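Salt-tolerant glutaminase (Micrococcus luteus, PDB 3AGD) probably hydrolyses L-glutamine to L-glutamate and ammonium, as a member of the glutaminase family that shares its ancestry with serine beta-lactamases. Local coordinates at residues P127-R131 with K132-D136; L135-A138 with V139-S143; A189-V192 with A193-V197. All coordinates share one frame; numbering follows the deposited sequence.

All three are local contacts at or along two helices of the glutaminase part of the chain. Contact 1 lies at the start of helix 131-146, where the loop before it enters; contact 2 carries on along the same helix, sharing L135 and D136, the two centres about 11 Å apart. Contact 3 comes later, in the last turn of helix 184-195 and just beyond, its centre about 13 Å from that of contact 1 and about 10 Å from that of contact 2. The two helices touch where L135 meets A193 and where M142 reaches V197 and the backbone of Q194. Thus helix 131-146 backs the helix that carries Y191 and C195, both of which contact L-glutamate in another structure of this protein.

Contact 1: residues P127-R131 with K132-D136; sequences PEASR and KERLD
S130 and E133 reach for each other across the first turn of helix 131-146, each side chain engaging the other's backbone N-H. The hydroxyl of S130 is turned between its own backbone N and carbonyl carbon (chi1 66°), which brings OG round to accept from E133 N at 3.3 Å. In return the E133 chain runs back along the turn, with CG beside its own backbone N, and the carboxylate ends next to S130. There OE2 accepts from S130 N at 2.9 Å; the N-H points almost straight at the oxygen and meets it on the anti side, 17° out of the carboxylate plane. S130 OG adds a weak bond to the same OE2 at 3.2 Å. These reciprocal bonds make a capping box with S130 as N-cap. They satisfy N-H groups that have no preceding helical carbonyl to bond, and the negative carboxylate at the N-terminal end of the helix would probably be favoured by the helix dipole. Regular i to i+4 bonding starts at once, from R134 N to S130 O at 3.0 Å and from L135 N to R131 O.

R134 folds back on the loop that precedes the cap. Its guanidinium comes under A129 so that A129 O lies 3.4 Å above one face, displaced toward the rim. P127 O stands in plane at the edge, at 4.0 Å from R134 NH2. Its NH1 is hydrogen-bonded to G126 O, just upstream, and NH2 has a weak, long ion pair with D182. On another side of the turn, K132 NZ forms a salt bridge with D136, one helical turn further on, its hydrogen bond to D136 OD2 weak at 3.2 Å.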
loop_
_atom_site.group_PDB
_atom_site.type_symbol
_atom_site.label_atom_id
_atom_site.label_comp_id
_atom_site.label_asym_id
_atom_site.label_seq_id
_atom_site.Cartn_x
_atom_site.Cartn_y
_atom_site.Cartn_z
ATOM N N PRO A 127 -1.401 -28.443 18.069
ATOM C CA PRO A 127 -1.825 -29.748 17.554
ATOM C C PRO A 127 -2.827 -30.492 18.424
ATOM O O PRO A 127 -3.757 -31.116 17.911
ATOM C CB PRO A 127 -0.511 -30.527 17.453
ATOM C CG PRO A 127 0.521 -29.456 17.288
ATOM C CD PRO A 127 0.059 -28.407 18.253
ATOM N N GLU A 128 -2.635 -30.424 19.738
ATOM C CA GLU A 128 -3.495 -31.144 20.671
ATOM C C GLU A 128 -4.461 -30.295 21.488
ATOM O O GLU A 128 -4.995 -30.773 22.485
ATOM C CB GLU A 128 -2.625 -31.953 21.640
ATOM C CG GLU A 128 -1.513 -32.756 20.974
ATOM C CD GLU A 128 -2.039 -33.871 20.090
ATOM O OE1 GLU A 128 -1.220 -34.525 19.408
ATOM O OE2 GLU A 128 -3.268 -34.100 20.080
ATOM N N ALA A 129 -4.697 -29.052 21.085
ATOM C CA ALA A 129 -5.597 -28.196 21.850
ATOM C C ALA A 129 -7.029 -28.701 21.829
ATOM O O ALA A 129 -7.448 -29.376 20.889
ATOM C CB ALA A 129 -5.542 -26.764 21.327
ATOM N N SER A 130 -7.780 -28.367 22.871
ATOM C CA SER A 130 -9.173 -28.785 22.965
ATOM C C SER A 130 -10.091 -27.753 22.320
ATOM O O SER A 130 -9.687 -26.619 22.049
ATOM C CB SER A 130 -9.579 -28.964 24.428
ATOM O OG SER A 130 -9.563 -27.718 25.107
ATOM N N ARG A 131 -11.331 -28.164 22.080
ATOM C CA ARG A 131 -12.346 -27.303 21.488
ATOM C C ARG A 131 -12.480 -26.016 22.304
ATOM O O ARG A 131 -12.504 -24.916 21.746
ATOM C CB ARG A 131 -13.681 -28.051 21.459
ATOM C CG ARG A 131 -14.889 -27.226 21.065
ATOM C CD ARG A 131 -16.152 -28.040 21.293
ATOM N NE ARG A 131 -16.220 -28.548 22.664
ATOM C CZ ARG A 131 -17.105 -29.449 23.087
ATOM N NH1 ARG A 131 -18.000 -29.948 22.245
ATOM N NH2 ARG A 131 -17.099 -29.853 24.352
ATOM N N LYS A 132 -12.553 -26.158 23.626
ATOM C CA LYS A 132 -12.691 -25.006 24.521
ATOM C C LYS A 132 -11.517 -24.047 24.453
ATOM O O LYS A 132 -11.702 -22.833 24.484
ATOM C CB LYS A 132 -12.836 -25.444 25.979
ATOM C CG LYS A 132 -13.050 -24.272 26.919
ATOM C CD LYS A 132 -14.436 -24.360 27.519
ATOM C CE LYS A 132 -14.872 -23.078 28.225
ATOM N NZ LYS A 132 -13.771 -22.123 28.554
ATOM N N GLU A 133 -10.308 -24.596 24.395
ATOM C CA GLU A 133 -9.114 -23.766 24.324
ATOM C C GLU A 133 -9.088 -23.003 23.005
ATOM O O GLU A 133 -8.656 -21.852 22.954
ATOM C CB GLU A 133 -7.846 -24.618 24.429
ATOM C CG GLU A 133 -7.703 -25.412 25.712
ATOM C CD GLU A 133 -6.406 -26.196 25.750
ATOM O OE1 GLU A 133 -5.439 -25.735 26.387
ATOM O OE2 GLU A 133 -6.344 -27.271 25.126
ATOM N N ARG A 134 -9.543 -23.644 21.934
ATOM C CA ARG A 134 -9.552 -22.986 20.636
ATOM C C ARG A 134 -10.552 -21.831 20.611
ATOM O O ARG A 134 -10.255 -20.764 20.074
ATOM C CB ARG A 134 -9.868 -23.985 19.520
ATOM C CG ARG A 134 -8.793 -25.057 19.316
ATOM C CD ARG A 134 -8.655 -25.384 17.834
ATOM N NE ARG A 134 -8.203 -26.748 17.554
ATOM C CZ ARG A 134 -7.030 -27.253 17.913
ATOM N NH1 ARG A 134 -6.163 -26.519 18.583
ATOM N NH2 ARG A 134 -6.718 -28.498 17.584
ATOM N N LEU A 135 -11.726 -22.030 21.204
ATOM C CA LEU A 135 -12.725 -20.967 21.233
ATOM C C LEU A 135 -12.183 -19.829 22.091
ATOM O O LEU A 135 -12.250 -18.666 21.696
ATOM C CB LEU A 135 -14.051 -21.462 21.819
ATOM C CG LEU A 135 -15.322 -20.805 21.259
ATOM C CD1 LEU A 135 -16.481 -21.079 22.198
ATOM C CD2 LEU A 135 -15.132 -19.307 21.088
ATOM N N ASP A 136 -11.645 -20.161 23.263
ATOM C CA ASP A 136 -11.086 -19.134 24.137
ATOM C C ASP A 136 -10.037 -18.322 23.383
ATOM O O ASP A 136 -9.972 -17.108 23.519
ATOM C CB ASP A 136 -10.436 -19.748 25.389
ATOM C CG ASP A 136 -11.458 -20.283 26.389
ATOM O OD1 ASP A 136 -12.636 -19.869 26.333
ATOM O OD2 ASP A 136 -11.072 -21.110 27.246
#

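Contact 2: residues L135-A138 with V139-S143; sequences LDRA and VEIMS
The guanidinium of R137 has I141 CB loosely over one face, while E140 OE1 stands at its edge, close to R137 NH2 but tilted from the guanidinium plane. The salt bridge between R137 and E140 is short, 2.8 Å from R137 NH2 to E140 OE1, yet well bent, with an N-H...O angle of 133°, and it is not a flat, two-pronged pairing. The guanidinium and carboxylate planes are 78° apart, and the donor comes from above the carboxylate plane, 54° out of it; one nitrogen, NH2, meets one oxygen, OE1. R137 gets there by leaving the helix with CG anti to the backbone N and then bending at chi2, which carries the guanidinium outward and somewhat forward, to the level of E140; E140 stays extended beyond CG. R137 NE has a second acid, D77, and the arginine is thereby held between two carboxylates.

This is i to i+3 pairing on a continuous alpha helix, and the backbone bonds beneath it are regular: V139 N to L135 O and I141 N to R137 O are both nearly straight, whereas M142 N to A138 O is weak at 3.4 Å. One turn apart on another side, L135 CD2 packs against V139 CG2 at 3.5 Å, the two branched chains crossing at a slant. Farther along, V139 O takes two donors from opposite faces of its plane, S143 N and S143 OG, the hydroxyl at 2.8 Å. S143 OG is also bonded to L150 N, which ties the helix to the loop that follows it.

R137, A138 and I141 pack on helix 67-78, touching A73, V76 and T70 there, while M142 reaches S66, L150 and V197, and L135 rests on A193 of helix 184-195.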
loop_
_atom_site.group_PDB
_atom_site.type_symbol
_atom_site.label_atom_id
_atom_site.label_comp_id
_atom_site.label_asym_id
_atom_site.label_seq_id
_atom_site.Cartn_x
_atom_site.Cartn_y
_atom_site.Cartn_z
ATOM N N LEU A 135 -11.726 -22.030 21.204
ATOM C CA LEU A 135 -12.725 -20.967 21.233
ATOM C C LEU A 135 -12.183 -19.829 22.091
ATOM O O LEU A 135 -12.250 -18.666 21.696
ATOM C CB LEU A 135 -14.051 -21.462 21.819
ATOM C CG LEU A 135 -15.322 -20.805 21.259
ATOM C CD1 LEU A 135 -16.481 -21.079 22.198
ATOM C CD2 LEU A 135 -15.132 -19.307 21.088
ATOM N N ASP A 136 -11.645 -20.161 23.263
ATOM C CA ASP A 136 -11.086 -19.134 24.137
ATOM C C ASP A 136 -10.037 -18.322 23.383
ATOM O O ASP A 136 -9.972 -17.108 23.519
ATOM C CB ASP A 136 -10.436 -19.748 25.389
ATOM C CG ASP A 136 -11.458 -20.283 26.389
ATOM O OD1 ASP A 136 -12.636 -19.869 26.333
ATOM O OD2 ASP A 136 -11.072 -21.110 27.246
ATOM N N ARG A 137 -9.216 -18.996 22.584
ATOM C CA ARG A 137 -8.171 -18.313 21.826
ATOM C C ARG A 137 -8.759 -17.345 20.791
ATOM O O ARG A 137 -8.263 -16.228 20.619
ATOM C CB ARG A 137 -7.267 -19.341 21.139
ATOM C CG ARG A 137 -6.123 -18.734 20.316
ATOM C CD ARG A 137 -5.276 -17.781 21.141
ATOM N NE ARG A 137 -4.095 -17.334 20.411
ATOM C CZ ARG A 137 -3.566 -16.120 20.520
ATOM N NH1 ARG A 137 -2.486 -15.798 19.821
ATOM N NH2 ARG A 137 -4.128 -15.219 21.314
ATOM N N ALA A 138 -9.819 -17.766 20.107
ATOM C CA ALA A 138 -10.455 -16.911 19.112
ATOM C C ALA A 138 -11.042 -15.676 19.801
ATOM O O ALA A 138 -10.854 -14.547 19.352
ATOM C CB ALA A 138 -11.553 -17.684 18.377
ATOM N N VAL A 139 -11.750 -15.895 20.902
ATOM C CA VAL A 139 -12.352 -14.795 21.638
ATOM C C VAL A 139 -11.269 -13.870 22.179
ATOM O O VAL A 139 -11.427 -12.650 22.179
ATOM C CB VAL A 139 -13.211 -15.319 22.809
ATOM C CG1 VAL A 139 -13.670 -14.157 23.689
ATOM C CG2 VAL A 139 -14.421 -16.068 22.264
ATOM N N GLU A 140 -10.162 -14.456 22.628
ATOM C CA GLU A 140 -9.058 -13.686 23.181
ATOM C C GLU A 140 -8.375 -12.767 22.170
ATOM O O GLU A 140 -8.193 -11.576 22.433
ATOM C CB GLU A 140 -8.002 -14.615 23.785
ATOM C CG GLU A 140 -6.766 -13.869 24.264
ATOM C CD GLU A 140 -5.595 -14.786 24.581
ATOM O OE1 GLU A 140 -5.313 -15.699 23.776
ATOM O OE2 GLU A 140 -4.948 -14.581 25.630
ATOM N N ILE A 141 -7.992 -13.307 21.019
ATOM C CA ILE A 141 -7.306 -12.485 20.028
ATOM C C ILE A 141 -8.142 -11.264 19.651
ATOM O O ILE A 141 -7.619 -10.155 19.553
ATOM C CB ILE A 141 -6.948 -13.294 18.756
ATOM C CG1 ILE A 141 -6.027 -12.458 17.858
ATOM C CG2 ILE A 141 -8.213 -13.697 18.007
ATOM C CD1 ILE A 141 -4.702 -12.054 18.514
ATOM N N MET A 142 -9.443 -11.458 19.460
ATOM C CA MET A 142 -10.308 -10.342 19.109
ATOM C C MET A 142 -10.424 -9.373 20.283
ATOM O O MET A 142 -10.483 -8.154 20.091
ATOM C CB MET A 142 -11.693 -10.844 18.693
ATOM C CG MET A 142 -11.678 -11.631 17.391
ATOM S SD MET A 142 -13.311 -12.033 16.728
ATOM C CE MET A 142 -13.576 -13.653 17.454
ATOM N N SER A 143 -10.443 -9.919 21.497
ATOM C CA SER A 143 -10.543 -9.104 22.706
ATOM C C SER A 143 -9.287 -8.268 22.924
ATOM O O SER A 143 -9.365 -7.091 23.278
ATOM C CB SER A 143 -10.780 -9.992 23.928
ATOM O OG SER A 143 -12.067 -10.579 23.878
#

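Contact 3: residues A189-V192 with A193-V197; sequences AGYV and AQCAV
Y191 lies with one ring face under the sulfur of C195, a Cys sulfur-aromatic contact between residues i and i+4, one turn apart. SG sits 3.9 Å from the Y191 ring centroid and 23° off the ring normal, displaced toward the phenol end, so that Y191 CZ is its nearest ring atom at 3.6 Å. The first torsion of Y191 (CG anti to the backbone N, chi1 168°) sends the ring outward and partly forward, toward C195, whose SG lies beside its own backbone N, which places the sulfur over the ring.

The amide of Q194 comes to the same ring obliquely, its plane 85° from that of the ring, with NE2 3.8 Å from Y191 CD1. NE2 is held by S66 OG, whereas Q194 OE1 is buried without a polar partner in the model. Both Y191 and C195 are seen to bind L-glutamate in another structure of this protein, so this sulfur-aromatic pair probably forms part of the L-glutamate pocket.

Helical bonding weakens at the last turn, where A196 N reaches V192 O poorly. Around this end, Y191 packs on N114, A117 and L118 of helix 114-123 and on K67 of helix 67-78, and V192 touches Y157 and E160 of helix 154-161.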
loop_
_atom_site.group_PDB
_atom_site.type_symbol
_atom_site.label_atom_id
_atom_site.label_comp_id
_atom_site.label_asym_id
_atom_site.label_seq_id
_atom_site.Cartn_x
_atom_site.Cartn_y
_atom_site.Cartn_z
ATOM N N ALA A 189 -18.675 -25.838 15.136
ATOM C CA ALA A 189 -19.179 -25.216 16.358
ATOM C C ALA A 189 -18.262 -24.081 16.810
ATOM O O ALA A 189 -18.732 -23.021 17.222
ATOM C CB ALA A 189 -19.318 -26.265 17.473
ATOM N N GLY A 190 -16.954 -24.306 16.734
ATOM C CA GLY A 190 -16.008 -23.279 17.132
ATOM C C GLY A 190 -16.048 -22.083 16.197
ATOM O O GLY A 190 -15.981 -20.933 16.630
ATOM N N TYR A 191 -16.158 -22.350 14.904
ATOM C CA TYR A 191 -16.214 -21.282 13.915
ATOM C C TYR A 191 -17.507 -20.478 14.065
ATOM O O TYR A 191 -17.508 -19.251 13.947
ATOM C CB TYR A 191 -16.121 -21.872 12.507
ATOM C CG TYR A 191 -16.445 -20.887 11.407
ATOM C CD1 TYR A 191 -15.585 -19.833 11.112
ATOM C CD2 TYR A 191 -17.628 -20.995 10.680
ATOM C CE1 TYR A 191 -15.899 -18.906 10.121
ATOM C CE2 TYR A 191 -17.953 -20.076 9.690
ATOM C CZ TYR A 191 -17.087 -19.033 9.419
ATOM O OH TYR A 191 -17.427 -18.099 8.469
ATOM N N VAL A 192 -18.614 -21.164 14.325
ATOM C CA VAL A 192 -19.883 -20.468 14.492
ATOM C C VAL A 192 -19.844 -19.584 15.736
ATOM O O VAL A 192 -20.342 -18.458 15.723
ATOM C CB VAL A 192 -21.064 -21.455 14.596
ATOM C CG1 VAL A 192 -22.350 -20.699 14.923
ATOM C CG2 VAL A 192 -21.231 -22.206 13.272
ATOM N N ALA A 193 -19.245 -20.093 16.807
ATOM C CA ALA A 193 -19.138 -19.346 18.057
ATOM C C ALA A 193 -18.258 -18.121 17.829
ATOM O O ALA A 193 -18.522 -17.037 18.342
ATOM C CB ALA A 193 -18.538 -20.226 19.131
ATOM N N GLN A 194 -17.208 -18.322 17.049
ATOM C CA GLN A 194 -16.265 -17.270 16.703
ATOM C C GLN A 194 -17.007 -16.135 16.001
ATOM O O GLN A 194 -16.757 -14.955 16.264
ATOM C CB GLN A 194 -15.195 -17.872 15.791
ATOM C CG GLN A 194 -14.413 -16.914 14.921
ATOM C CD GLN A 194 -13.596 -17.662 13.876
ATOM O OE1 GLN A 194 -13.042 -18.728 14.159
ATOM N NE2 GLN A 194 -13.511 -17.107 12.670
ATOM N N CYS A 195 -17.926 -16.503 15.115
ATOM C CA CYS A 195 -18.716 -15.533 14.357
ATOM C C CYS A 195 -19.771 -14.840 15.212
ATOM O O CYS A 195 -20.251 -13.756 14.861
ATOM C CB CYS A 195 -19.416 -16.222 13.184
ATOM S SG CYS A 195 -18.328 -16.750 11.856
ATOM N N ALA A 196 -20.136 -15.478 16.320
ATOM C CA ALA A 196 -21.147 -14.937 17.218
ATOM C C ALA A 196 -20.562 -13.978 18.246
ATOM O O ALA A 196 -21.272 -13.522 19.148
ATOM C CB ALA A 196 -21.886 -16.076 17.924
ATOM N N VAL A 197 -19.271 -13.678 18.122
ATOM C CA VAL A 197 -18.631 -12.749 19.044
ATOM C C VAL A 197 -19.216 -11.354 18.823
ATOM O O VAL A 197 -19.316 -10.889 17.691
ATOM C CB VAL A 197 -17.102 -12.702 18.833
ATOM C CG1 VAL A 197 -16.489 -11.591 19.679
ATOM C CG2 VAL A 197 -16.493 -14.034 19.205
#